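Local coordinates for uncharacterized protein (Nostoc punctiforme, PDB 2R3S) that is uncharacterized but is probably an O-methyltransferase, transferring a methyl group to an oxygen atom of a substrate not yet known, at residues S41-A46 / T51-M56; L59-V64 / M69-E74; G177-A182 / L237-L242; S223-D228 / H243-A248. All coordinates share one frame; numbering follows the deposited sequence. Where two conformers were deposited one is given.

How the contacts relate
Contacts 1 and 2 follow one another within the N-terminal dimerisation domain, both closing before contacts 3 and 4 open. They share helix 53-65, their centres lie 12 Å apart, and Leu-45 of contact 1 packs on Cys-60 of contact 2; both touch the second subunit. Contacts 3 and 4 belong to the methyltransferase domain, with centres 15 Å apart. Their segments alternate in sequence, and Phe-241 of contact 3 packs against Ala-224 and Phe-225 of contact 4 where strand 233-239 leads toward helix 247-260. The centres of contacts 1 and 2 lie about 40 to 50 Å from those of contacts 3 and 4. The first pair thus belongs to the dimerising part, the second to the probable catalytic part.

Contact 1 of 4, residues S41-A46 / T51-M56; sequences SSQSLA and TSERGM
Ala-46 and Thr-51 tie helix 42-49 to the residues leading into helix 53-65: Thr-51 N donates to Ala-46 O at 3.0 Å. Thr-51 OG1, turned between its own backbone N and carbonyl carbon (chi1 71°), passes beside Ala-46 CA and donates to Ser-52 O at 2.9 Å. It reaches that oxygen from the opposite face to Met-56 N, giving it two donors. A valine in place of Thr-51 would probably cost Ser-52 O the hydroxyl donor on one face and leave the turn less firmly fixed. Selenomethionine Met-56 carries CG anti to the backbone N, then bends twice, bringing CG to 3.5 Å from Leu-45 CB and curling CE toward Leu-45 O. Ala-46 CB sits over Glu-53 CA at 3.7 Å. Glu-53 runs alongside Gln-43, and its OE2 lies 3.0 Å from Ser-42 OG, a doubtful bond, since Glu-53 has two conformers and the serine proton could go to another acceptor. Ser-52 N-caps helix 53-65, its OG accepting from Gly-55 N and also bonding Val-117 O of the second subunit. Helices 42-49 and 53-65, joined by a tight turn, are consistent with the helix-turn-helix of this dimerisation domain.

Contact 2 of 4, residues L59-V64 / M69-E74; sequences LCDYLV and MTKQAE
The carboxylate of Asp-61 is met by Lys-71 on the syn side of OD1, with NZ 2.6 Å from OD1 and 32° out of the carboxylate plane, in a hydrogen-bonded salt bridge. Tyr-76 OH also bonds OD1, and Lys-71 NZ has a further partner in Asp-277 O of the second subunit. Lys-71 sets CG anti to its backbone N (chi1 -159°) and stays extended beyond, carrying the ammonium from the strand to the helix. Replacing Asp-61 by an alanine is likely to leave Lys-71 without this countercharge and Tyr-76 OH without this partner. Deeper in, selenomethionine Met-69 crosses Val-64 at about a right angle, its CG pressed to 3.5 Å from Val-64 CG2, tighter than usual. Its bent end brings CE to 3.7 Å from Leu-63 CD1 and SE to 4.1 Å from Cys-60 CB. Val-64 CA makes a C-H...O contact of 3.3 Å with Met-69 O, and one water donates to both Val-64 O and Met-69 O. Helix 59-64 and strand 69-72, 113° apart in direction, are joined by an apolar seam and an ion pair; the shared lysine probably couples this helix-strand unit of the winged-helix-like domain to the dimer interface.

Contact 3 of 4, residues G177-A182 / L237-L242; sequences GLFGIA and LLPNFL. With EDO (1,2-ethanediol), chain E.
Phe-179 and Pro-239 meet in a CH-pi contact between the helix after the first strand and the fourth strand of a seven-stranded sheet of order 3-2-1-4-5-7-6, the Rossmann-like fold of class I methyltransferases. Pro-239 CB lies over one face of the Phe-179 ring, 3.9 Å from its centroid and displaced toward the rim, nearest CD2 at 3.5 Å. With CG anti to its carbonyl carbon (chi1 -68°), Phe-179 directs the ring at the strand. Leu-237 fills in next to it, one methyl, CD1, resting 3.8 Å from Phe-179 CB. In the next shell, Ala-152 and Ile-155 of helix 149-159 also touch Phe-179, while the ring of Phe-270 meets it at an intermediate tilt. Leu-237 pairs through its backbone with strand 168-172, and Leu-238 with strand 265-271, so the strand that presents Pro-239 is held on both sides. Beyond Pro-239, an ethanediol, probably from the crystallisation liquor, makes a weak 3.3 Å hydrogen bond from its O2 to Asn-240 O. At Gly-180, which has no side chain, Leu-237 CD1 approaches the backbone N to 3.6 Å, and that same N bonds Asp-171 OD2.

Contact 4 of 4, residues S223-D228 / H243-A248; sequences SAFEVD and HHFDVA. With EDO (1,2-ethanediol), chain D.
Phe-225 and Phe-245 each turn CG anti to the carbonyl carbon, beside the backbone N (chi1 -58° and -48°), a setting that points each ring at the other from opposite directions across a backbone separation of 11.4 Å between their CA atoms. The result is a T-shaped stack: the edge of Phe-225 stands on the face of Phe-245, with centroids 5.0 Å apart and planes at 80°. Phe-225 CZ lies over the middle of the Phe-245 ring, and CE2 comes within 3.7 Å of Phe-245 CZ. The opposite face of Phe-245 is covered by CB of its neighbour His-244, 3.7 Å above the ring plane, so the ring is sandwiched. Phe-241 adds a second edge-to-face partner for Phe-245, and Thr-249, Gln-252 and Leu-253 of helix 247-260 pack on Phe-225. The loop that carries Phe-225 is shaped by an ST turn, in which Ser-223 OG accepts from Phe-225 N at 3.0 Å, while Ser-223 O takes bonds from both Glu-226 N and Val-227 N. O1 of an ethanediol, probably from the crystallisation liquor, accepts from Ala-224 N at 3.0 Å in a nearly straight bond, and Lys-256 NZ holds Ala-224 O and Val-227 O. On the other segment, Asp-246 N-caps helix 247-260. The aromatic pair thus bridges two loops that follow parallel strands 217-221 and 233-239, at the C-terminal ends of the parallel strands of the Rossmann-like sheet, the side where class I methyltransferases generally bind cofactor and substrate.

Contact 1 of 4, residues S41-A46 / T51-M56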
loop_
_atom_site.group_PDB
_atom_site.type_symbol
_atom_site.label_atom_id
_atom_site.label_comp_id
_atom_site.label_asym_id
_atom_site.label_seq_id
_atom_site.Cartn_x
_atom_site.Cartn_y
_atom_site.Cartn_z
ATOM N N SER A 41 11.119 12.673 -21.740
ATOM C CA SER A 41 10.995 11.266 -22.099
ATOM C C SER A 41 11.675 10.406 -21.028
ATOM O O SER A 41 12.487 10.904 -20.236
ATOM C CB SER A 41 11.673 11.041 -23.446
ATOM O OG SER A 41 13.062 11.322 -23.324
ATOM N N SER A 42 11.353 9.119 -21.007
ATOM C CA SER A 42 11.991 8.199 -20.074
ATOM C C SER A 42 13.497 8.008 -20.379
ATOM O O SER A 42 14.307 7.749 -19.498
ATOM C CB SER A 42 11.274 6.856 -20.078
ATOM O OG SER A 42 11.189 6.330 -21.376
ATOM N N GLN A 43 13.864 8.138 -21.631
ATOM C CA GLN A 43 15.260 8.092 -22.049
ATOM C C GLN A 43 16.070 9.220 -21.389
ATOM O O GLN A 43 17.202 9.028 -20.874
ATOM C CB GLN A 43 15.313 8.223 -23.558
ATOM C CG GLN A 43 14.724 6.994 -24.327
ATOM C CD GLN A 43 13.162 6.964 -24.532
ATOM O OE1 GLN A 43 12.387 7.774 -24.005
ATOM N NE2 GLN A 43 12.725 5.986 -25.310
ATOM N N SER A 44 15.469 10.398 -21.367
ATOM C CA SER A 44 16.119 11.556 -20.790
ATOM C C SER A 44 16.096 11.489 -19.257
ATOM O O SER A 44 17.066 11.877 -18.616
ATOM C CB SER A 44 15.499 12.851 -21.360
ATOM O OG SER A 44 15.518 13.909 -20.431
ATOM N N LEU A 45 15.015 10.981 -18.664
ATOM C CA LEU A 45 14.973 10.805 -17.223
ATOM C C LEU A 45 15.981 9.735 -16.770
ATOM O O LEU A 45 16.543 9.834 -15.686
ATOM C CB LEU A 45 13.542 10.490 -16.745
ATOM C CG LEU A 45 12.542 11.640 -16.928
ATOM C CD1 LEU A 45 11.077 11.191 -16.645
ATOM C CD2 LEU A 45 12.941 12.824 -16.063
ATOM N N ALA A 46 16.222 8.735 -17.611
ATOM C CA ALA A 46 17.255 7.726 -17.354
ATOM C C ALA A 46 18.647 8.356 -17.253
ATOM O O ALA A 46 19.408 8.035 -16.347
ATOM C CB ALA A 46 17.222 6.641 -18.450
ATOM N N THR A 51 19.700 5.879 -14.253
ATOM C CA THR A 51 19.021 4.591 -14.087
ATOM C C THR A 51 19.007 3.891 -15.459
ATOM O O THR A 51 19.365 4.500 -16.442
ATOM C CB THR A 51 17.539 4.775 -13.602
ATOM O OG1 THR A 51 16.748 5.313 -14.666
ATOM C CG2 THR A 51 17.403 5.706 -12.409
ATOM N N SER A 52 18.554 2.642 -15.540
ATOM C CA SER A 52 18.265 2.031 -16.843
ATOM C C SER A 52 17.059 2.744 -17.447
ATOM O O SER A 52 16.229 3.319 -16.710
ATOM C CB SER A 52 17.906 0.571 -16.671
ATOM O OG SER A 52 16.652 0.476 -16.000
ATOM N N GLU A 53 16.950 2.696 -18.773
ATOM C CA GLU A 53 15.832 3.336 -19.476
ATOM C C GLU A 53 14.571 2.549 -19.227
ATOM O O GLU A 53 13.516 3.128 -18.962
ATOM C CB GLU A 53 16.061 3.431 -20.990
ATOM C CG GLU A 53 14.957 4.234 -21.770
ATOM C CD GLU A 53 13.751 3.399 -22.277
ATOM O OE1 GLU A 53 13.896 2.182 -22.520
ATOM O OE2 GLU A 53 12.650 3.972 -22.467
ATOM N N ARG A 54 14.666 1.226 -19.320
ATOM C CA ARG A 54 13.480 0.396 -19.161
ATOM C C ARG A 54 12.933 0.546 -17.769
ATOM O O ARG A 54 11.729 0.571 -17.593
ATOM C CB ARG A 54 13.697 -1.069 -19.546
ATOM C CG ARG A 54 14.486 -1.920 -18.589
ATOM C CD ARG A 54 14.897 -3.227 -19.264
ATOM N NE ARG A 54 13.730 -4.018 -19.621
ATOM C CZ ARG A 54 12.988 -4.709 -18.761
ATOM N NH1 ARG A 54 13.309 -4.778 -17.477
ATOM N NH2 ARG A 54 11.930 -5.363 -19.205
ATOM N N GLY A 55 13.810 0.684 -16.787
ATOM C CA GLY A 55 13.379 0.895 -15.400
ATOM C C GLY A 55 12.667 2.212 -15.200
ATOM O O GLY A 55 11.593 2.259 -14.615
HETATM N N MSE A 56 13.273 3.286 -15.714
HETATM C CA MSE A 56 12.628 4.584 -15.709
HETATM C C MSE A 56 11.263 4.555 -16.421
HETATM O O MSE A 56 10.295 5.104 -15.914
HETATM C CB MSE A 56 13.542 5.658 -16.304
HETATM C CG MSE A 56 12.975 7.074 -16.201
HETATM SE SE MSE A 56 12.665 7.599 -14.339
HETATM C CE MSE A 56 14.544 7.608 -13.696
#

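Contact 2 of 4, residues L59-V64 / M69-E74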
loop_
_atom_site.group_PDB
_atom_site.type_symbol
_atom_site.label_atom_id
_atom_site.label_comp_id
_atom_site.label_asym_id
_atom_site.label_seq_id
_atom_site.Cartn_x
_atom_site.Cartn_y
_atom_site.Cartn_z
ATOM N N LEU A 59 8.672 2.546 -14.229
ATOM C CA LEU A 59 8.290 3.421 -13.099
ATOM C C LEU A 59 7.366 4.584 -13.515
ATOM O O LEU A 59 6.352 4.839 -12.874
ATOM C CB LEU A 59 9.544 3.953 -12.353
ATOM C CG LEU A 59 9.314 4.804 -11.082
ATOM C CD1 LEU A 59 8.560 4.010 -9.995
ATOM C CD2 LEU A 59 10.657 5.398 -10.567
ATOM N N CYS A 60 7.735 5.314 -14.559
ATOM C CA CYS A 60 6.977 6.507 -14.959
ATOM C C CYS A 60 5.602 6.168 -15.521
ATOM O O CYS A 60 4.652 6.862 -15.226
ATOM C CB CYS A 60 7.764 7.340 -15.966
ATOM S SG CYS A 60 9.220 8.175 -15.221
ATOM N N ASP A 61 5.486 5.103 -16.315
ATOM C CA ASP A 61 4.154 4.648 -16.772
ATOM C C ASP A 61 3.259 4.340 -15.571
ATOM O O ASP A 61 2.100 4.729 -15.543
ATOM C CB ASP A 61 4.244 3.410 -17.649
ATOM C CG ASP A 61 4.790 3.697 -19.018
ATOM O OD1 ASP A 61 4.699 4.846 -19.485
ATOM O OD2 ASP A 61 5.298 2.740 -19.644
ATOM N N TYR A 62 3.818 3.685 -14.561
ATOM C CA TYR A 62 3.085 3.388 -13.333
ATOM C C TYR A 62 2.705 4.664 -12.594
ATOM O O TYR A 62 1.578 4.806 -12.139
ATOM C CB TYR A 62 3.927 2.468 -12.438
ATOM C CG TYR A 62 3.209 1.902 -11.232
ATOM C CD1 TYR A 62 3.201 2.582 -10.025
ATOM C CD2 TYR A 62 2.535 0.695 -11.304
ATOM C CE1 TYR A 62 2.546 2.060 -8.918
ATOM C CE2 TYR A 62 1.876 0.169 -10.207
ATOM C CZ TYR A 62 1.880 0.858 -9.025
ATOM O OH TYR A 62 1.255 0.328 -7.939
ATOM N N LEU A 63 3.636 5.610 -12.495
ATOM C CA LEU A 63 3.325 6.910 -11.889
ATOM C C LEU A 63 2.226 7.689 -12.648
ATOM O O LEU A 63 1.513 8.448 -12.055
ATOM C CB LEU A 63 4.606 7.751 -11.736
ATOM C CG LEU A 63 5.628 7.195 -10.721
ATOM C CD1 LEU A 63 6.911 8.029 -10.809
ATOM C CD2 LEU A 63 5.136 7.084 -9.230
ATOM N N VAL A 64 2.127 7.500 -13.957
ATOM C CA VAL A 64 1.029 8.012 -14.751
ATOM C C VAL A 64 -0.264 7.269 -14.354
ATOM O O VAL A 64 -1.270 7.904 -13.993
ATOM C CB VAL A 64 1.284 7.871 -16.246
ATOM C CG1 VAL A 64 -0.004 8.214 -17.059
ATOM C CG2 VAL A 64 2.482 8.755 -16.678
HETATM N N MSE A 69 1.567 11.966 -12.672
HETATM C CA MSE A 69 2.047 12.622 -13.891
HETATM C C MSE A 69 1.215 12.195 -15.073
HETATM O O MSE A 69 0.387 11.285 -14.955
HETATM C CB MSE A 69 3.507 12.306 -14.142
HETATM C CG MSE A 69 3.858 10.863 -14.271
HETATM SE SE MSE A 69 5.856 10.608 -14.271
HETATM C CE MSE A 69 6.263 11.313 -12.472
ATOM N N THR A 70 1.411 12.873 -16.203
ATOM C CA THR A 70 0.683 12.544 -17.421
ATOM C C THR A 70 1.706 12.146 -18.468
ATOM O O THR A 70 2.898 12.424 -18.295
ATOM C CB THR A 70 -0.208 13.701 -17.907
ATOM O OG1 THR A 70 0.593 14.848 -18.190
ATOM C CG2 THR A 70 -1.249 14.036 -16.841
ATOM N N LYS A 71 1.236 11.456 -19.510
ATOM C CA LYS A 71 2.086 10.966 -20.583
ATOM C C LYS A 71 1.697 11.655 -21.878
ATOM O O LYS A 71 0.662 11.359 -22.443
ATOM C CB LYS A 71 1.963 9.438 -20.694
ATOM C CG LYS A 71 3.122 8.792 -21.395
ATOM C CD LYS A 71 2.982 7.280 -21.462
ATOM C CE LYS A 71 4.130 6.641 -22.267
ATOM N NZ LYS A 71 4.166 5.181 -22.031
ATOM N N GLN A 72 2.480 12.640 -22.303
ATOM C CA GLN A 72 2.244 13.346 -23.567
ATOM C C GLN A 72 3.015 12.657 -24.681
ATOM O O GLN A 72 3.737 11.687 -24.432
ATOM C CB GLN A 72 2.687 14.821 -23.478
ATOM C CG GLN A 72 2.087 15.597 -22.288
ATOM C CD GLN A 72 0.577 15.569 -22.262
ATOM O OE1 GLN A 72 -0.065 15.815 -23.294
ATOM N NE2 GLN A 72 -0.016 15.242 -21.076
ATOM N N ALA A 73 2.863 13.165 -25.903
ATOM C CA ALA A 73 3.504 12.596 -27.101
ATOM C C ALA A 73 5.001 12.570 -26.925
ATOM O O ALA A 73 5.639 11.572 -27.201
ATOM C CB ALA A 73 3.138 13.416 -28.328
ATOM N N GLU A 74 5.534 13.670 -26.397
ATOM C CA GLU A 74 6.967 13.864 -26.223
ATOM C C GLU A 74 7.536 13.480 -24.850
ATOM O O GLU A 74 8.716 13.659 -24.612
ATOM C CB GLU A 74 7.289 15.330 -26.514
ATOM C CG GLU A 74 6.847 15.755 -27.923
ATOM C CD GLU A 74 7.594 15.006 -29.039
ATOM O OE1 GLU A 74 8.769 14.610 -28.829
ATOM O OE2 GLU A 74 7.005 14.817 -30.130
HETATM O O HOH W 1 -2.198 10.786 -14.485
#

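Contact 3 of 4, residues G177-A182 / L237-L242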
loop_
_atom_site.group_PDB
_atom_site.type_symbol
_atom_site.label_atom_id
_atom_site.label_comp_id
_atom_site.label_asym_id
_atom_site.label_seq_id
_atom_site.Cartn_x
_atom_site.Cartn_y
_atom_site.Cartn_z
ATOM N N GLY A 177 9.846 21.515 17.425
ATOM C CA GLY A 177 9.676 22.761 18.166
ATOM C C GLY A 177 8.857 23.872 17.537
ATOM O O GLY A 177 8.716 24.939 18.123
ATOM N N LEU A 178 8.265 23.636 16.374
ATOM C CA LEU A 178 7.632 24.736 15.629
ATOM C C LEU A 178 6.389 25.329 16.333
ATOM O O LEU A 178 6.080 26.505 16.139
ATOM C CB LEU A 178 7.275 24.328 14.186
ATOM C CG LEU A 178 8.423 23.939 13.237
ATOM C CD1 LEU A 178 7.930 23.805 11.801
ATOM C CD2 LEU A 178 9.588 24.925 13.316
ATOM N N PHE A 179 5.669 24.538 17.120
ATOM C CA PHE A 179 4.470 25.079 17.812
ATOM C C PHE A 179 4.830 26.151 18.838
ATOM O O PHE A 179 4.358 27.284 18.741
ATOM C CB PHE A 179 3.595 23.959 18.386
ATOM C CG PHE A 179 2.939 23.124 17.308
ATOM C CD1 PHE A 179 1.741 23.539 16.726
ATOM C CD2 PHE A 179 3.549 21.978 16.822
ATOM C CE1 PHE A 179 1.143 22.806 15.703
ATOM C CE2 PHE A 179 2.954 21.231 15.795
ATOM C CZ PHE A 179 1.757 21.645 15.239
ATOM N N GLY A 180 5.705 25.817 19.775
ATOM C CA GLY A 180 6.219 26.798 20.733
ATOM C C GLY A 180 7.000 27.920 20.086
ATOM O O GLY A 180 6.891 29.067 20.503
ATOM N N ILE A 181 7.789 27.592 19.058
ATOM C CA ILE A 181 8.564 28.589 18.327
ATOM C C ILE A 181 7.654 29.632 17.697
ATOM O O ILE A 181 7.942 30.817 17.769
ATOM C CB ILE A 181 9.487 27.941 17.252
ATOM C CG1 ILE A 181 10.649 27.214 17.933
ATOM C CG2 ILE A 181 10.031 28.978 16.317
ATOM C CD1 ILE A 181 11.296 26.096 17.127
ATOM N N ALA A 182 6.555 29.208 17.089
ATOM C CA ALA A 182 5.588 30.161 16.517
ATOM C C ALA A 182 4.937 31.040 17.585
ATOM O O ALA A 182 4.691 32.218 17.333
ATOM C CB ALA A 182 4.506 29.437 15.685
ATOM N N LEU A 237 1.194 23.452 25.331
ATOM C CA LEU A 237 0.910 22.837 24.043
ATOM C C LEU A 237 1.181 21.340 24.112
ATOM O O LEU A 237 2.205 20.927 24.642
ATOM C CB LEU A 237 1.783 23.456 22.956
ATOM C CG LEU A 237 1.929 24.971 22.976
ATOM C CD1 LEU A 237 2.730 25.420 21.769
ATOM C CD2 LEU A 237 0.566 25.597 23.020
ATOM N N LEU A 238 0.266 20.546 23.559
ATOM C CA LEU A 238 0.436 19.116 23.361
ATOM C C LEU A 238 0.197 18.743 21.866
ATOM O O LEU A 238 -0.883 18.232 21.486
ATOM C CB LEU A 238 -0.552 18.371 24.247
ATOM C CG LEU A 238 -0.280 18.280 25.744
ATOM C CD1 LEU A 238 -1.586 17.969 26.547
ATOM C CD2 LEU A 238 0.782 17.225 25.948
ATOM N N PRO A 239 1.207 18.984 21.007
ATOM C CA PRO A 239 1.067 18.647 19.600
ATOM C C PRO A 239 1.389 17.179 19.343
ATOM O O PRO A 239 2.463 16.736 19.677
ATOM C CB PRO A 239 2.082 19.562 18.919
ATOM C CG PRO A 239 2.911 20.178 20.015
ATOM C CD PRO A 239 2.528 19.565 21.290
ATOM N N ASN A 240 0.447 16.442 18.770
ATOM C CA ASN A 240 0.644 15.042 18.370
ATOM C C ASN A 240 1.335 14.163 19.435
ATOM O O ASN A 240 2.224 13.329 19.118
ATOM C CB ASN A 240 1.378 14.944 17.008
ATOM C CG ASN A 240 0.498 15.322 15.830
ATOM O OD1 ASN A 240 -0.562 14.732 15.618
ATOM N ND2 ASN A 240 0.947 16.303 15.042
ATOM N N PHE A 241 0.889 14.311 20.686
ATOM C CA PHE A 241 1.421 13.521 21.797
ATOM C C PHE A 241 0.429 12.556 22.384
ATOM O O PHE A 241 0.747 11.402 22.604
ATOM C CB PHE A 241 1.911 14.438 22.928
ATOM C CG PHE A 241 2.858 13.749 23.909
ATOM C CD1 PHE A 241 3.943 13.000 23.453
ATOM C CD2 PHE A 241 2.678 13.869 25.279
ATOM C CE1 PHE A 241 4.811 12.378 24.340
ATOM C CE2 PHE A 241 3.559 13.243 26.168
ATOM C CZ PHE A 241 4.613 12.501 25.690
ATOM N N LEU A 242 -0.776 13.019 22.667
ATOM C CA LEU A 242 -1.662 12.237 23.538
ATOM C C LEU A 242 -2.112 10.931 22.920
ATOM O O LEU A 242 -2.313 9.966 23.636
ATOM C CB LEU A 242 -2.884 13.055 23.984
ATOM C CG LEU A 242 -2.660 14.158 25.032
ATOM C CD1 LEU A 242 -4.037 14.730 25.357
ATOM C CD2 LEU A 242 -1.933 13.643 26.311
HETATM C C1 EDO E . 4.938 15.976 18.202
HETATM O O1 EDO E . 4.825 16.140 19.663
HETATM C C2 EDO E . 5.789 14.799 17.694
HETATM O O2 EDO E . 5.123 13.533 17.547
#

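Contact 4 of 4, residues S223-D228 / H243-A248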
loop_
_atom_site.group_PDB
_atom_site.type_symbol
_atom_site.label_atom_id
_atom_site.label_comp_id
_atom_site.label_asym_id
_atom_site.label_seq_id
_atom_site.Cartn_x
_atom_site.Cartn_y
_atom_site.Cartn_z
ATOM N N SER A 223 11.636 12.433 29.660
ATOM C CA SER A 223 10.240 12.025 29.575
ATOM C C SER A 223 9.286 13.057 30.108
ATOM O O SER A 223 9.476 13.570 31.207
ATOM C CB SER A 223 10.026 10.745 30.372
ATOM O OG SER A 223 8.647 10.511 30.543
ATOM N N ALA A 224 8.224 13.318 29.347
ATOM C CA ALA A 224 7.205 14.281 29.733
ATOM C C ALA A 224 6.555 13.848 31.043
ATOM O O ALA A 224 5.940 14.648 31.728
ATOM C CB ALA A 224 6.151 14.405 28.632
ATOM N N PHE A 225 6.691 12.568 31.368
ATOM C CA PHE A 225 6.085 11.996 32.563
ATOM C C PHE A 225 6.979 12.102 33.813
ATOM O O PHE A 225 6.472 12.019 34.936
ATOM C CB PHE A 225 5.708 10.529 32.296
ATOM C CG PHE A 225 4.760 10.361 31.125
ATOM C CD1 PHE A 225 3.397 10.593 31.283
ATOM C CD2 PHE A 225 5.244 10.031 29.857
ATOM C CE1 PHE A 225 2.531 10.473 30.211
ATOM C CE2 PHE A 225 4.378 9.914 28.777
ATOM C CZ PHE A 225 3.029 10.131 28.953
ATOM N N GLU A 226 8.283 12.294 33.619
ATOM C CA GLU A 226 9.258 12.284 34.734
ATOM C C GLU A 226 9.831 13.681 35.054
ATOM O O GLU A 226 9.939 14.048 36.212
ATOM C CB GLU A 226 10.360 11.243 34.473
ATOM C CG GLU A 226 9.844 9.777 34.345
ATOM N N VAL A 227 10.126 14.483 34.034
ATOM C CA VAL A 227 10.753 15.788 34.229
ATOM C C VAL A 227 9.880 16.690 35.068
ATOM O O VAL A 227 8.670 16.499 35.129
ATOM C CB VAL A 227 11.099 16.503 32.871
ATOM C CG1 VAL A 227 12.045 15.635 32.032
ATOM C CG2 VAL A 227 9.837 16.868 32.090
ATOM N N ASP A 228 10.506 17.662 35.729
ATOM C CA ASP A 228 9.796 18.711 36.434
ATOM C C ASP A 228 9.599 19.856 35.474
ATOM O O ASP A 228 10.566 20.373 34.921
ATOM C CB ASP A 228 10.594 19.192 37.661
ATOM C CG ASP A 228 10.887 18.066 38.639
ATOM O OD1 ASP A 228 10.011 17.188 38.814
ATOM O OD2 ASP A 228 11.999 18.042 39.214
ATOM N N HIS A 243 -2.251 10.895 21.592
ATOM C CA HIS A 243 -2.666 9.669 20.875
ATOM C C HIS A 243 -1.830 8.406 21.075
ATOM O O HIS A 243 -2.307 7.297 20.796
ATOM C CB HIS A 243 -2.825 9.932 19.358
ATOM C CG HIS A 243 -1.622 10.512 18.663
ATOM N ND1 HIS A 243 -1.707 11.646 17.880
ATOM C CD2 HIS A 243 -0.337 10.085 18.569
ATOM C CE1 HIS A 243 -0.526 11.895 17.336
ATOM N NE2 HIS A 243 0.324 10.965 17.745
ATOM N N HIS A 244 -0.592 8.556 21.542
ATOM C CA HIS A 244 0.303 7.415 21.853
ATOM C C HIS A 244 -0.028 6.611 23.114
ATOM O O HIS A 244 0.432 5.485 23.269
ATOM C CB HIS A 244 1.732 7.931 22.006
ATOM C CG HIS A 244 2.283 8.536 20.759
ATOM N ND1 HIS A 244 2.515 9.886 20.634
ATOM C CD2 HIS A 244 2.612 7.980 19.564
ATOM C CE1 HIS A 244 2.980 10.133 19.419
ATOM N NE2 HIS A 244 3.041 8.995 18.748
ATOM N N PHE A 245 -0.815 7.173 24.025
ATOM C CA PHE A 245 -0.954 6.566 25.358
ATOM C C PHE A 245 -2.384 6.140 25.657
ATOM O O PHE A 245 -3.305 6.687 25.067
ATOM C CB PHE A 245 -0.457 7.583 26.388
ATOM C CG PHE A 245 0.881 8.180 26.029
ATOM C CD1 PHE A 245 2.044 7.452 26.186
ATOM C CD2 PHE A 245 0.967 9.451 25.500
ATOM C CE1 PHE A 245 3.283 8.008 25.846
ATOM C CE2 PHE A 245 2.174 9.998 25.145
ATOM C CZ PHE A 245 3.342 9.277 25.321
ATOM N N ASP A 246 -2.574 5.165 26.554
ATOM C CA ASP A 246 -3.927 4.883 27.073
ATOM C C ASP A 246 -4.495 6.080 27.828
ATOM O O ASP A 246 -3.794 7.053 28.117
ATOM C CB ASP A 246 -4.042 3.564 27.885
ATOM C CG ASP A 246 -3.110 3.498 29.089
ATOM O OD1 ASP A 246 -2.923 4.509 29.780
ATOM O OD2 ASP A 246 -2.571 2.409 29.337
ATOM N N VAL A 247 -5.795 6.007 28.099
ATOM C CA VAL A 247 -6.544 7.078 28.758
ATOM C C VAL A 247 -6.043 7.446 30.180
ATOM O O VAL A 247 -6.053 8.622 30.565
ATOM C CB VAL A 247 -8.060 6.703 28.820
ATOM C CG1 VAL A 247 -8.813 7.638 29.776
ATOM C CG2 VAL A 247 -8.678 6.732 27.412
ATOM N N ALA A 248 -5.659 6.430 30.955
ATOM C CA ALA A 248 -5.175 6.609 32.319
ATOM C C ALA A 248 -3.863 7.417 32.284
ATOM O O ALA A 248 -3.687 8.397 33.016
ATOM C CB ALA A 248 -4.953 5.256 32.948
HETATM C C1 EDO D . 8.491 12.172 25.636
HETATM O O1 EDO D . 8.122 11.605 26.903
HETATM C C2 EDO D . 9.708 13.070 25.804
HETATM O O2 EDO D . 9.401 14.281 26.520
#